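Local coordinates for Lmo1076 protein (Listeria monocytogenes serovar 1/2a, PDB 5JQC) that probably acts as a secreted cell-wall hydrolase (autolysin) with amidase activity, the chain here being a portion with three tandem SH3-like GW modules, at residues A[109-114]-A[209-214]; A[196-201]-A[222-227]; A[241-246]-A[251-256]. All blocks are in the same frame, centred on the assembly; numbering follows the deposited sequence. Where two conformers were deposited one is given.

Interaction 1 (A[109-114]-A[209-214]); sequences TGKITA and TSSSSM
The aliphatic end of K111 overlaps the terminal methyl of M214, a selenomethionine: K111 CD lies 3.7 Å from M214 CE, and K111 CE is 3.6 Å from the same carbon. The two side chains cross at a slant, and apart from the methyl little of M214 is used. K111 extends from its strand with CG anti to the backbone N (chi1 173°), then bends at chi3 (-62°), which swings the ammonium over to the serine loop. There K111 NZ comes 2.4 Å from S211 OG. This is a hydrogen bond with nitrogen as donor, but the separation is too short to be trusted in detail, and S211 was deposited in two conformers. The ammonium also sits 3.4 Å from M214 CE, so the hydroxyl and the methyl both border it. Within the loop, the S210 and S213 hydroxyls share a hydrogen bond (OG to OG 2.8 Å), and a weaker one joins S210 OG to S212 OG. Together they link S210, S212 and S213 within the loop. The lysine and S211 both pack on Y179 and D144, and M214 touches H177, so the loop leans on more of the second module than the strand 103-112 alone. Small in area and lying at the surface, the contact joins the end of strand 103-112 in one GW module to a loop of the next, an interface between consecutive SH3-like repeats in a tandem array.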
ATOM      1  N   THR A 109       2.351  12.200  -2.021  1.00 48.74           N
ATOM      2  CA  THR A 109       2.084  12.808  -0.732  1.00 51.44           C
ATOM      3  C   THR A 109       0.598  13.096  -0.612  1.00 49.99           C
ATOM      4  O   THR A 109      -0.111  13.261  -1.613  1.00 47.10           O
ATOM      5  CB  THR A 109       2.886  14.100  -0.512  1.00 53.91           C
ATOM      6  OG1 THR A 109       2.266  15.191  -1.210  1.00 55.04           O
ATOM      7  CG2 THR A 109       4.311  13.932  -1.008  1.00 53.10           C
ATOM      8  N   GLY A 110       0.135  13.161   0.627  1.00 49.48           N
ATOM      9  CA  GLY A 110      -1.261  13.456   0.863  1.00 46.92           C
ATOM     10  C   GLY A 110      -1.489  13.716   2.330  1.00 47.40           C
ATOM     11  O   GLY A 110      -0.552  13.755   3.134  1.00 47.72           O
ATOM     12  N   LYS A 111      -2.757  13.904   2.670  1.00 45.54           N
ATOM     13  CA  LYS A 111      -3.179  14.149   4.042  1.00 49.06           C
ATOM     14  C   LYS A 111      -3.994  12.949   4.513  1.00 47.91           C
ATOM     15  O   LYS A 111      -4.855  12.457   3.776  1.00 54.41           O
ATOM     16  CB  LYS A 111      -4.000  15.436   4.142  1.00 44.36           C
ATOM     17  CG  LYS A 111      -4.616  15.677   5.519  1.00 49.54           C
ATOM     18  CD  LYS A 111      -5.124  17.105   5.698  1.00 57.81           C
ATOM     19  CE  LYS A 111      -3.977  18.110   5.595  1.00 67.49           C
ATOM     20  NZ  LYS A 111      -4.440  19.505   5.885  1.00 78.67           N
ATOM     21  N   ILE A 112      -3.698  12.459   5.715  1.00 46.65           N
ATOM     22  CA  ILE A 112      -4.475  11.375   6.299  1.00 45.67           C
ATOM     23  C   ILE A 112      -5.788  11.970   6.784  1.00 52.16           C
ATOM     24  O   ILE A 112      -5.801  12.745   7.738  1.00 55.57           O
ATOM     25  CB  ILE A 112      -3.721  10.698   7.443  1.00 46.40           C
ATOM     26  CG1 ILE A 112      -2.460  10.028   6.904  1.00 48.07           C
ATOM     27  CG2 ILE A 112      -4.646   9.714   8.141  1.00 46.05           C
ATOM     28  CD1 ILE A 112      -1.549   9.499   7.965  1.00 48.78           C
ATOM     29  N   THR A 113      -6.889  11.632   6.122  0.65 51.73           N
ATOM     30  CA  THR A 113      -8.182  12.198   6.464  0.65 53.90           C
ATOM     31  C   THR A 113      -9.133  11.203   7.111  0.65 53.36           C
ATOM     32  O   THR A 113     -10.168  11.622   7.642  0.65 53.39           O
ATOM     33  CB  THR A 113      -8.849  12.799   5.222  0.65 54.25           C
ATOM     34  OG1 THR A 113      -8.598  11.961   4.088  0.65 53.69           O
ATOM     35  CG2 THR A 113      -8.315  14.192   4.962  0.65 52.62           C
ATOM     36  N   ALA A 114      -8.824   9.910   7.097  0.65 49.70           N
ATOM     37  CA  ALA A 114      -9.643   8.964   7.834  0.65 46.25           C
ATOM     38  C   ALA A 114      -8.764   7.953   8.550  0.65 49.94           C
ATOM     39  O   ALA A 114      -9.060   6.756   8.565  0.65 55.24           O
ATOM     40  CB  ALA A 114     -10.640   8.263   6.916  0.65 42.27           C
ATOM     41  N   THR A 209      -2.272  20.921  -4.282  1.00 49.71           N
ATOM     42  CA  THR A 209      -0.933  20.359  -4.257  1.00 44.30           C
ATOM     43  C   THR A 209      -0.362  20.248  -2.840  1.00 47.87           C
ATOM     44  O   THR A 209       0.718  19.665  -2.664  1.00 49.82           O
ATOM     45  CB  THR A 209      -0.005  21.202  -5.152  1.00 49.16           C
ATOM     46  OG1 THR A 209       0.024  22.547  -4.673  1.00 58.05           O
ATOM     47  CG2 THR A 209      -0.533  21.240  -6.579  1.00 45.10           C
ATOM     48  N   SER A 210      -1.064  20.763  -1.828  1.00 47.62           N
ATOM     49  CA  SER A 210      -0.571  20.744  -0.454  1.00 45.57           C
ATOM     50  C   SER A 210      -1.749  20.969   0.484  1.00 50.50           C
ATOM     51  O   SER A 210      -2.882  21.196   0.045  1.00 52.41           O
ATOM     52  CB  SER A 210       0.507  21.807  -0.230  1.00 43.56           C
ATOM     53  OG  SER A 210      -0.087  23.079  -0.320  1.00 51.48           O
ATOM     54  N   SER A 211      -1.473  20.892   1.789  0.68 51.44           N
ATOM     55  CA  SER A 211      -2.527  21.090   2.783  0.68 55.90           C
ATOM     56  C   SER A 211      -3.117  22.495   2.706  0.68 58.81           C
ATOM     57  O   SER A 211      -4.331  22.670   2.864  0.68 61.37           O
ATOM     58  CB  SER A 211      -1.982  20.828   4.184  0.68 54.25           C
ATOM     59  OG  SER A 211      -2.954  21.170   5.147  0.68 56.91           O
ATOM     60  N   SER A 212      -2.274  23.501   2.446  1.00 55.72           N
ATOM     61  CA  SER A 212      -2.696  24.898   2.472  1.00 57.63           C
ATOM     62  C   SER A 212      -3.343  25.380   1.178  1.00 57.16           C
ATOM     63  O   SER A 212      -3.816  26.525   1.122  1.00 62.40           O
ATOM     64  CB  SER A 212      -1.493  25.787   2.781  1.00 59.99           C
ATOM     65  OG  SER A 212      -0.321  25.266   2.191  1.00 65.35           O
ATOM     66  N   SER A 213      -3.358  24.562   0.130  1.00 52.16           N
ATOM     67  CA  SER A 213      -3.919  24.960  -1.154  1.00 56.57           C
ATOM     68  C   SER A 213      -5.175  24.158  -1.498  1.00 60.11           C
ATOM     69  O   SER A 213      -5.576  24.097  -2.667  1.00 61.20           O
ATOM     70  CB  SER A 213      -2.853  24.832  -2.251  1.00 56.14           C
ATOM     71  OG  SER A 213      -2.171  23.587  -2.147  1.00 57.93           O
HETATM   72  N   MSE A 214      -5.802  23.531  -0.499  1.00 60.72           N
HETATM   73  CA  MSE A 214      -7.065  22.834  -0.720  1.00 65.07           C
HETATM   74  C   MSE A 214      -8.252  23.792  -0.622  1.00 67.19           C
HETATM   75  O   MSE A 214      -9.283  23.545  -1.260  1.00 72.97           O
HETATM   76  CB  MSE A 214      -7.235  21.669   0.262  1.00 60.08           C
HETATM   77  CG  MSE A 214      -6.138  20.641   0.160  1.00 57.62           C
HETATM   78 SE   MSE A 214      -6.628  19.044   1.061  0.48 63.96          SE
HETATM   79  CE  MSE A 214      -5.785  19.307   2.782  1.00 54.43           C
TER

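Interaction 2 (A[196-201]-A[222-227]); sequences NADKHG and KYNNKK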
ATOM      1  N   ASN A 196     -15.239  37.914 -15.100  1.00103.19           N
ATOM      2  CA  ASN A 196     -16.105  36.853 -14.560  1.00106.74           C
ATOM      3  C   ASN A 196     -15.280  35.702 -13.971  1.00103.79           C
ATOM      4  O   ASN A 196     -15.162  34.609 -14.531  1.00104.83           O
ATOM      5  CB  ASN A 196     -17.101  36.348 -15.617  1.00108.26           C
ATOM      6  CG  ASN A 196     -18.570  36.551 -15.202  1.00109.00           C
ATOM      7  OD1 ASN A 196     -18.891  36.634 -14.014  1.00109.79           O
ATOM      8  ND2 ASN A 196     -19.462  36.625 -16.190  1.00106.84           N
ATOM      9  N   ALA A 197     -14.715  35.994 -12.798  1.00 96.84           N
ATOM     10  CA  ALA A 197     -13.962  35.028 -12.011  1.00 92.82           C
ATOM     11  C   ALA A 197     -14.715  34.585 -10.759  1.00 94.76           C
ATOM     12  O   ALA A 197     -14.116  33.968  -9.870  1.00 96.18           O
ATOM     13  CB  ALA A 197     -12.604  35.606 -11.623  1.00 89.44           C
ATOM     14  N   ASP A 198     -16.013  34.905 -10.663  1.00 96.42           N
ATOM     15  CA  ASP A 198     -16.798  34.500  -9.498  1.00 97.41           C
ATOM     16  C   ASP A 198     -16.786  32.986  -9.326  1.00 94.96           C
ATOM     17  O   ASP A 198     -16.686  32.482  -8.200  1.00 92.95           O
ATOM     18  CB  ASP A 198     -18.241  35.000  -9.625  1.00100.20           C
ATOM     19  CG  ASP A 198     -18.333  36.454 -10.062  1.00103.36           C
ATOM     20  OD1 ASP A 198     -17.648  36.836 -11.036  1.00103.08           O
ATOM     21  OD2 ASP A 198     -19.100  37.215  -9.430  1.00104.12           O
ATOM     22  N   LYS A 199     -16.866  32.246 -10.441  1.00 94.25           N
ATOM     23  CA  LYS A 199     -16.933  30.788 -10.427  1.00 94.22           C
ATOM     24  C   LYS A 199     -15.657  30.133  -9.917  1.00 94.91           C
ATOM     25  O   LYS A 199     -15.696  28.948  -9.557  1.00 94.88           O
ATOM     26  CB  LYS A 199     -17.258  30.252 -11.837  1.00 97.56           C
ATOM     27  CG  LYS A 199     -16.571  30.965 -13.026  1.00 99.60           C
ATOM     28  CD  LYS A 199     -16.622  30.129 -14.339  1.00104.37           C
ATOM     29  CE  LYS A 199     -18.038  29.870 -14.875  1.00120.54           C
ATOM     30  NZ  LYS A 199     -18.603  30.925 -15.810  1.00148.01           N
ATOM     31  N   HIS A 200     -14.541  30.859  -9.873  1.00 90.80           N
ATOM     32  CA  HIS A 200     -13.252  30.304  -9.496  1.00 82.27           C
ATOM     33  C   HIS A 200     -12.797  30.865  -8.157  1.00 78.81           C
ATOM     34  O   HIS A 200     -13.301  31.876  -7.666  1.00 83.13           O
ATOM     35  CB  HIS A 200     -12.216  30.591 -10.579  1.00 81.82           C
ATOM     36  CG  HIS A 200     -12.642  30.145 -11.939  1.00 83.24           C
ATOM     37  ND1 HIS A 200     -13.203  31.005 -12.859  1.00 85.11           N
ATOM     38  CD2 HIS A 200     -12.603  28.930 -12.531  1.00 82.98           C
ATOM     39  CE1 HIS A 200     -13.466  30.340 -13.969  1.00 85.97           C
ATOM     40  NE2 HIS A 200     -13.122  29.078 -13.794  1.00 86.48           N
ATOM     41  N   GLY A 201     -11.829  30.179  -7.560  1.00 72.59           N
ATOM     42  CA  GLY A 201     -11.232  30.655  -6.328  1.00 74.20           C
ATOM     43  C   GLY A 201      -9.749  30.998  -6.423  1.00 72.34           C
ATOM     44  O   GLY A 201      -9.039  30.574  -7.342  1.00 68.06           O
ATOM     45  N   LYS A 222     -14.042  39.289  -6.595  1.00 88.82           N
ATOM     46  CA  LYS A 222     -13.543  40.561  -6.083  1.00 87.81           C
ATOM     47  C   LYS A 222     -12.612  41.260  -7.078  1.00 91.96           C
ATOM     48  O   LYS A 222     -12.532  42.492  -7.086  1.00 96.16           O
ATOM     49  CB  LYS A 222     -12.852  40.322  -4.734  1.00 83.41           C
ATOM     50  CG  LYS A 222     -11.931  41.436  -4.270  1.00 82.86           C
ATOM     51  CD  LYS A 222     -11.552  41.258  -2.813  1.00 83.61           C
ATOM     52  CE  LYS A 222     -10.957  39.893  -2.545  1.00 81.94           C
ATOM     53  NZ  LYS A 222     -10.616  39.743  -1.102  1.00 82.76           N
ATOM     54  N   TYR A 223     -11.930  40.509  -7.944  1.00 89.92           N
ATOM     55  CA  TYR A 223     -10.948  41.080  -8.858  1.00 88.73           C
ATOM     56  C   TYR A 223     -11.485  41.247 -10.276  1.00 90.91           C
ATOM     57  O   TYR A 223     -10.705  41.242 -11.235  1.00 90.32           O
ATOM     58  CB  TYR A 223      -9.682  40.221  -8.885  1.00 89.41           C
ATOM     59  CG  TYR A 223      -9.084  39.921  -7.527  1.00 85.57           C
ATOM     60  CD1 TYR A 223      -9.425  38.763  -6.843  1.00 84.64           C
ATOM     61  CD2 TYR A 223      -8.173  40.792  -6.935  1.00 85.25           C
ATOM     62  CE1 TYR A 223      -8.890  38.480  -5.608  1.00 83.51           C
ATOM     63  CE2 TYR A 223      -7.627  40.519  -5.696  1.00 83.51           C
ATOM     64  CZ  TYR A 223      -7.992  39.358  -5.038  1.00 84.35           C
ATOM     65  OH  TYR A 223      -7.461  39.073  -3.802  1.00 86.64           O
ATOM     66  N   ASN A 224     -12.794  41.404 -10.438  1.00 93.06           N
ATOM     67  CA  ASN A 224     -13.363  41.456 -11.777  1.00 97.05           C
ATOM     68  C   ASN A 224     -13.102  42.799 -12.447  1.00101.30           C
ATOM     69  O   ASN A 224     -13.038  43.846 -11.794  1.00 99.53           O
ATOM     70  CB  ASN A 224     -14.861  41.181 -11.737  1.00 95.12           C
ATOM     71  CG  ASN A 224     -15.164  39.709 -11.672  1.00 93.85           C
ATOM     72  OD1 ASN A 224     -14.433  38.888 -12.233  1.00 90.36           O
ATOM     73  ND2 ASN A 224     -16.240  39.358 -10.981  1.00 95.46           N
ATOM     74  N   ASN A 225     -12.962  42.745 -13.775  1.00105.27           N
ATOM     75  CA  ASN A 225     -12.627  43.912 -14.592  1.00109.90           C
ATOM     76  C   ASN A 225     -11.381  44.619 -14.054  1.00109.22           C
ATOM     77  O   ASN A 225     -11.295  45.850 -14.018  1.00112.65           O
ATOM     78  CB  ASN A 225     -13.821  44.868 -14.693  1.00112.50           C
ATOM     79  CG  ASN A 225     -13.685  45.865 -15.843  1.00116.63           C
ATOM     80  OD1 ASN A 225     -12.957  45.628 -16.818  1.00117.44           O
ATOM     81  ND2 ASN A 225     -14.386  46.990 -15.731  1.00117.14           N
ATOM     82  N   LYS A 226     -10.398  43.825 -13.633  1.00102.94           N
ATOM     83  CA  LYS A 226      -9.164  44.321 -13.039  1.00 97.57           C
ATOM     84  C   LYS A 226      -7.990  43.800 -13.854  1.00 95.91           C
ATOM     85  O   LYS A 226      -7.952  42.614 -14.199  1.00 95.60           O
ATOM     86  CB  LYS A 226      -9.045  43.870 -11.580  1.00 94.90           C
ATOM     87  CG  LYS A 226      -8.494  44.915 -10.641  1.00 95.64           C
ATOM     88  CD  LYS A 226      -9.421  46.110 -10.559  1.00 99.45           C
ATOM     89  CE  LYS A 226      -8.836  47.190  -9.670  1.00101.70           C
ATOM     90  NZ  LYS A 226      -9.751  48.357  -9.549  1.00103.12           N
ATOM     91  N   LYS A 227      -7.042  44.683 -14.170  1.00 94.51           N
ATOM     92  CA  LYS A 227      -5.848  44.279 -14.907  1.00 92.64           C
ATOM     93  C   LYS A 227      -4.796  43.758 -13.932  1.00 90.27           C
ATOM     94  O   LYS A 227      -4.500  44.403 -12.920  1.00 88.38           O
ATOM     95  CB  LYS A 227      -5.296  45.448 -15.726  1.00 90.53           C
TER
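N224 carries this contact almost alone, its amide set across the start of the turn at 196-201 and gripping it at both ends. The firm part lies on the inner side. N224 OD1 accepts the backbone N-H of A197 at 3.0 Å, with the donor in the carbonyl plane and on a lone pair, and the backbone N of N196 is also close to that oxygen, at 3.1 Å. The methyl of buried A197 points toward the amide, its CB 3.8 Å from N224 OD1, and on its other contacts it packs against M254 and A258. CG of N224 stands anti to its carbonyl carbon (chi1 -81°), which projects the amide over to the opposite loop. Both loops are turns of the C-terminal GW module, whose fold is SH3-like. A197 to H200 form a type I turn, closed by a bond from H200 N to A197 O of 3.1 Å, whereas Y223 to K226 form a type II turn that leads into strand 226-236 through a G1 beta bulge, N225 and K226 both facing I194. Outward, the contact thins. D198 OD1 receives N224 ND2 at 2.9 Å, and this carboxylate is exposed. D198 OD1 lies near the amide plane of N224, yet the N-H meets that oxygen from above the carboxylate plane, 36° out of it, although the two flat groups are inclined by only 24°. The two side chains cross at about a right angle and meet through D198 OD1 and N224 ND2. Next to N224 in the chain, Y223 meets F244 edge-to-face, while N196 and N225 are exposed.

Interaction 3 (A[241-246]-A[251-256]); sequences WYQFQV and VGWMDY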
ATOM      1  N   TRP A 241      -3.127  26.855 -13.655  1.00 62.47           N
ATOM      2  CA  TRP A 241      -3.265  27.876 -12.629  1.00 57.27           C
ATOM      3  C   TRP A 241      -2.272  28.998 -12.906  1.00 57.31           C
ATOM      4  O   TRP A 241      -1.135  28.750 -13.318  1.00 54.58           O
ATOM      5  CB  TRP A 241      -3.043  27.233 -11.252  1.00 57.16           C
ATOM      6  CG  TRP A 241      -3.766  25.878 -11.176  1.00 64.99           C
ATOM      7  CD1 TRP A 241      -3.267  24.643 -11.536  1.00 67.22           C
ATOM      8  CD2 TRP A 241      -5.124  25.652 -10.780  1.00 59.66           C
ATOM      9  NE1 TRP A 241      -4.230  23.671 -11.367  1.00 59.56           N
ATOM     10  CE2 TRP A 241      -5.373  24.263 -10.902  1.00 60.07           C
ATOM     11  CE3 TRP A 241      -6.149  26.486 -10.321  1.00 59.88           C
ATOM     12  CZ2 TRP A 241      -6.595  23.696 -10.579  1.00 59.34           C
ATOM     13  CZ3 TRP A 241      -7.367  25.917  -9.995  1.00 62.15           C
ATOM     14  CH2 TRP A 241      -7.580  24.536 -10.131  1.00 65.19           C
ATOM     15  N   TYR A 242      -2.717  30.232 -12.717  1.00 59.41           N
ATOM     16  CA  TYR A 242      -1.869  31.405 -12.883  1.00 62.01           C
ATOM     17  C   TYR A 242      -1.638  32.032 -11.519  1.00 58.43           C
ATOM     18  O   TYR A 242      -2.587  32.215 -10.757  1.00 58.38           O
ATOM     19  CB  TYR A 242      -2.511  32.427 -13.828  1.00 63.42           C
ATOM     20  CG  TYR A 242      -2.504  32.001 -15.267  1.00 63.19           C
ATOM     21  CD1 TYR A 242      -1.726  30.934 -15.672  1.00 63.08           C
ATOM     22  CD2 TYR A 242      -3.261  32.666 -16.224  1.00 63.23           C
ATOM     23  CE1 TYR A 242      -1.691  30.531 -16.981  1.00 65.55           C
ATOM     24  CE2 TYR A 242      -3.238  32.262 -17.551  1.00 65.40           C
ATOM     25  CZ  TYR A 242      -2.447  31.191 -17.919  1.00 68.34           C
ATOM     26  OH  TYR A 242      -2.387  30.762 -19.229  1.00 75.77           O
ATOM     27  N   GLN A 243      -0.387  32.356 -11.206  1.00 58.15           N
ATOM     28  CA  GLN A 243      -0.098  33.173 -10.037  1.00 55.90           C
ATOM     29  C   GLN A 243      -0.099  34.624 -10.504  1.00 61.59           C
ATOM     30  O   GLN A 243       0.580  34.956 -11.479  1.00 61.98           O
ATOM     31  CB  GLN A 243       1.235  32.786  -9.392  1.00 54.90           C
ATOM     32  CG  GLN A 243       1.373  33.309  -7.952  1.00 53.37           C
ATOM     33  CD  GLN A 243       2.750  33.058  -7.352  1.00 54.74           C
ATOM     34  OE1 GLN A 243       3.764  33.195  -8.032  1.00 63.59           O
ATOM     35  NE2 GLN A 243       2.792  32.695  -6.078  1.00 55.91           N
ATOM     36  N   PHE A 244      -0.896  35.474  -9.855  1.00 62.41           N
ATOM     37  CA  PHE A 244      -1.088  36.823 -10.365  1.00 62.05           C
ATOM     38  C   PHE A 244      -0.825  37.864  -9.281  1.00 67.48           C
ATOM     39  O   PHE A 244      -0.752  37.560  -8.084  1.00 67.59           O
ATOM     40  CB  PHE A 244      -2.490  36.998 -10.979  1.00 63.72           C
ATOM     41  CG  PHE A 244      -3.628  36.948  -9.982  1.00 72.02           C
ATOM     42  CD1 PHE A 244      -4.208  35.738  -9.629  1.00 73.15           C
ATOM     43  CD2 PHE A 244      -4.144  38.118  -9.429  1.00 75.93           C
ATOM     44  CE1 PHE A 244      -5.261  35.689  -8.719  1.00 74.22           C
ATOM     45  CE2 PHE A 244      -5.203  38.078  -8.522  1.00 77.90           C
ATOM     46  CZ  PHE A 244      -5.761  36.861  -8.167  1.00 75.88           C
ATOM     47  N   GLN A 245      -0.672  39.112  -9.735  1.00 72.29           N
ATOM     48  CA  GLN A 245      -0.350  40.249  -8.880  1.00 73.99           C
ATOM     49  C   GLN A 245      -1.272  41.423  -9.177  1.00 73.34           C
ATOM     50  O   GLN A 245      -1.571  41.720 -10.340  1.00 73.85           O
ATOM     51  CB  GLN A 245       1.096  40.710  -9.078  1.00 74.19           C
ATOM     52  CG  GLN A 245       2.149  39.756  -8.587  1.00 72.45           C
ATOM     53  CD  GLN A 245       3.538  40.329  -8.771  1.00 75.93           C
ATOM     54  OE1 GLN A 245       3.786  41.110  -9.698  1.00 76.42           O
ATOM     55  NE2 GLN A 245       4.453  39.960  -7.880  1.00 74.50           N
ATOM     56  N   VAL A 246      -1.718  42.085  -8.120  1.00 75.26           N
ATOM     57  CA  VAL A 246      -2.348  43.394  -8.218  1.00 84.60           C
ATOM     58  C   VAL A 246      -1.573  44.330  -7.304  1.00 93.81           C
ATOM     59  O   VAL A 246      -1.064  43.904  -6.260  1.00 97.99           O
ATOM     60  CB  VAL A 246      -3.847  43.364  -7.849  1.00 87.47           C
ATOM     61  CG1 VAL A 246      -4.565  42.279  -8.641  1.00 88.89           C
ATOM     62  CG2 VAL A 246      -4.046  43.172  -6.347  1.00 85.29           C
ATOM     63  N   VAL A 251      -1.097  38.065  -5.195  1.00 72.56           N
ATOM     64  CA  VAL A 251      -2.379  37.717  -4.596  1.00 69.20           C
ATOM     65  C   VAL A 251      -2.407  36.228  -4.263  1.00 68.24           C
ATOM     66  O   VAL A 251      -2.508  35.832  -3.094  1.00 69.01           O
ATOM     67  CB  VAL A 251      -3.519  38.105  -5.550  1.00 68.22           C
ATOM     68  CG1 VAL A 251      -4.857  37.724  -4.976  1.00 70.62           C
ATOM     69  CG2 VAL A 251      -3.453  39.600  -5.856  1.00 70.44           C
ATOM     70  N   GLY A 252      -2.301  35.399  -5.294  1.00 68.09           N
ATOM     71  CA  GLY A 252      -2.415  33.962  -5.128  1.00 66.60           C
ATOM     72  C   GLY A 252      -2.510  33.299  -6.488  1.00 65.08           C
ATOM     73  O   GLY A 252      -2.135  33.892  -7.504  1.00 67.77           O
ATOM     74  N   TRP A 253      -3.019  32.068  -6.499  1.00 62.32           N
ATOM     75  CA  TRP A 253      -3.159  31.294  -7.727  1.00 60.41           C
ATOM     76  C   TRP A 253      -4.627  31.190  -8.132  1.00 64.75           C
ATOM     77  O   TRP A 253      -5.516  31.083  -7.283  1.00 71.68           O
ATOM     78  CB  TRP A 253      -2.586  29.888  -7.558  1.00 56.65           C
ATOM     79  CG  TRP A 253      -1.097  29.796  -7.341  1.00 54.93           C
ATOM     80  CD1 TRP A 253      -0.426  29.938  -6.154  1.00 51.44           C
ATOM     81  CD2 TRP A 253      -0.104  29.463  -8.328  1.00 51.60           C
ATOM     82  NE1 TRP A 253       0.928  29.739  -6.352  1.00 55.55           N
ATOM     83  CE2 TRP A 253       1.148  29.443  -7.677  1.00 55.35           C
ATOM     84  CE3 TRP A 253      -0.152  29.195  -9.702  1.00 53.93           C
ATOM     85  CZ2 TRP A 253       2.348  29.178  -8.364  1.00 53.68           C
ATOM     86  CZ3 TRP A 253       1.036  28.928 -10.377  1.00 52.09           C
ATOM     87  CH2 TRP A 253       2.263  28.912  -9.706  1.00 48.49           C
HETATM   88  N   MSE A 254      -4.884  31.200  -9.438  1.00 62.51           N
HETATM   89  CA  MSE A 254      -6.264  31.025  -9.895  1.00 67.60           C
HETATM   90  C   MSE A 254      -6.322  30.348 -11.243  1.00 67.35           C
HETATM   91  O   MSE A 254      -5.411  30.496 -12.057  1.00 68.97           O
HETATM   92  CB  MSE A 254      -6.998  32.368  -9.960  1.00 69.99           C
HETATM   93  CG  MSE A 254      -8.506  32.242 -10.173  1.00 75.62           C
HETATM   94 SE   MSE A 254      -9.401  33.886  -9.644  0.60 82.17          SE
HETATM   95  CE  MSE A 254      -8.413  35.106 -10.800  1.00 78.54           C
ATOM     96  N   ASP A 255      -7.399  29.593 -11.453  1.00 68.11           N
ATOM     97  CA  ASP A 255      -7.612  28.892 -12.709  1.00 72.36           C
ATOM     98  C   ASP A 255      -7.425  29.837 -13.888  1.00 72.80           C
ATOM     99  O   ASP A 255      -7.824  31.003 -13.836  1.00 73.22           O
ATOM    100  CB  ASP A 255      -9.018  28.294 -12.731  1.00 77.30           C
ATOM    101  CG  ASP A 255      -9.228  27.363 -13.902  1.00 84.43           C
ATOM    102  OD1 ASP A 255      -9.518  27.871 -15.007  1.00 86.17           O
ATOM    103  OD2 ASP A 255      -9.090  26.131 -13.720  1.00 86.33           O
ATOM    104  N   TYR A 256      -6.824  29.319 -14.963  1.00 72.02           N
ATOM    105  CA  TYR A 256      -6.458  30.180 -16.087  1.00 78.58           C
ATOM    106  C   TYR A 256      -7.683  30.753 -16.798  1.00 86.42           C
ATOM    107  O   TYR A 256      -7.586  31.808 -17.440  1.00 90.69           O
ATOM    108  CB  TYR A 256      -5.589  29.419 -17.090  1.00 76.49           C
ATOM    109  CG  TYR A 256      -6.405  28.554 -18.003  1.00 81.65           C
ATOM    110  CD1 TYR A 256      -6.891  27.333 -17.565  1.00 83.01           C
ATOM    111  CD2 TYR A 256      -6.707  28.961 -19.300  1.00 83.62           C
ATOM    112  CE1 TYR A 256      -7.650  26.528 -18.391  1.00 89.71           C
ATOM    113  CE2 TYR A 256      -7.467  28.166 -20.140  1.00 89.08           C
ATOM    114  CZ  TYR A 256      -7.937  26.944 -19.678  1.00 94.34           C
ATOM    115  OH  TYR A 256      -8.701  26.131 -20.492  1.00 97.42           O
TER
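Strands 241-246 and 251-255 run antiparallel, their segment axes 4.3 Å apart at closest approach with 149° between directions. Y242 and M254 form a hydrogen-bonded pair, with Y242 N to M254 O at 2.8 Å and nearly straight (176°), and M254 N to Y242 O at 2.8 Å. Toward the turn, V251 N donates to F244 O at 3.0 Å. The non-hydrogen-bonded pair of Q243 and W253 places both side chains on one face. Q243 CB sits 3.6 Å from the centroid of the six-membered ring of W253, only 7° off its normal, a CH-pi contact, and the extended glutamine stacks its amide over the indole; Q243 OE1 bonds to K232. W241 meets the same indole at its edge, its carbonyl oxygen near the ring plane. On the face bearing Y242 and M254, F244 takes the crowded position between N and carbonyl carbon, which brings its CZ to 3.4 Å from V251 CG1 and its CE1 to 3.8 Å from M254 CE. Y256 CB lies over one face of the Y242 ring, 3.8 Å from its centroid. D255 is held by a salt bridge to R257 and sets a carboxylate oxygen over one face of W241. This is a beta hairpin whose second strand, 249-255, is an outermost strand of the module's antiparallel sheet, with W253 part of the Gly-Trp dipeptide for which GW modules are named.

From the N terminus, the first of these segments is 109-114, at the end of strand 103-112 in the second GW module; its partner, 209-214, lies some 95 residues later in the third. Before that loop is reached, the chain passes through 196-201, which pairs with 222-227 beyond it, so interactions 1 and 2 cross. Interaction 2 closes the 20 residues between its own segments, within the longer connection from strand 184-194 to 226-236. Interaction 3 follows in series as a local hairpin, and strand 239-246 neighbours strand 226-236 in the same sheet. Interactions 2 and 3 touch, through Y223 with V251 and H200 with D255; of the three, only interaction 1 bridges the second and third modules.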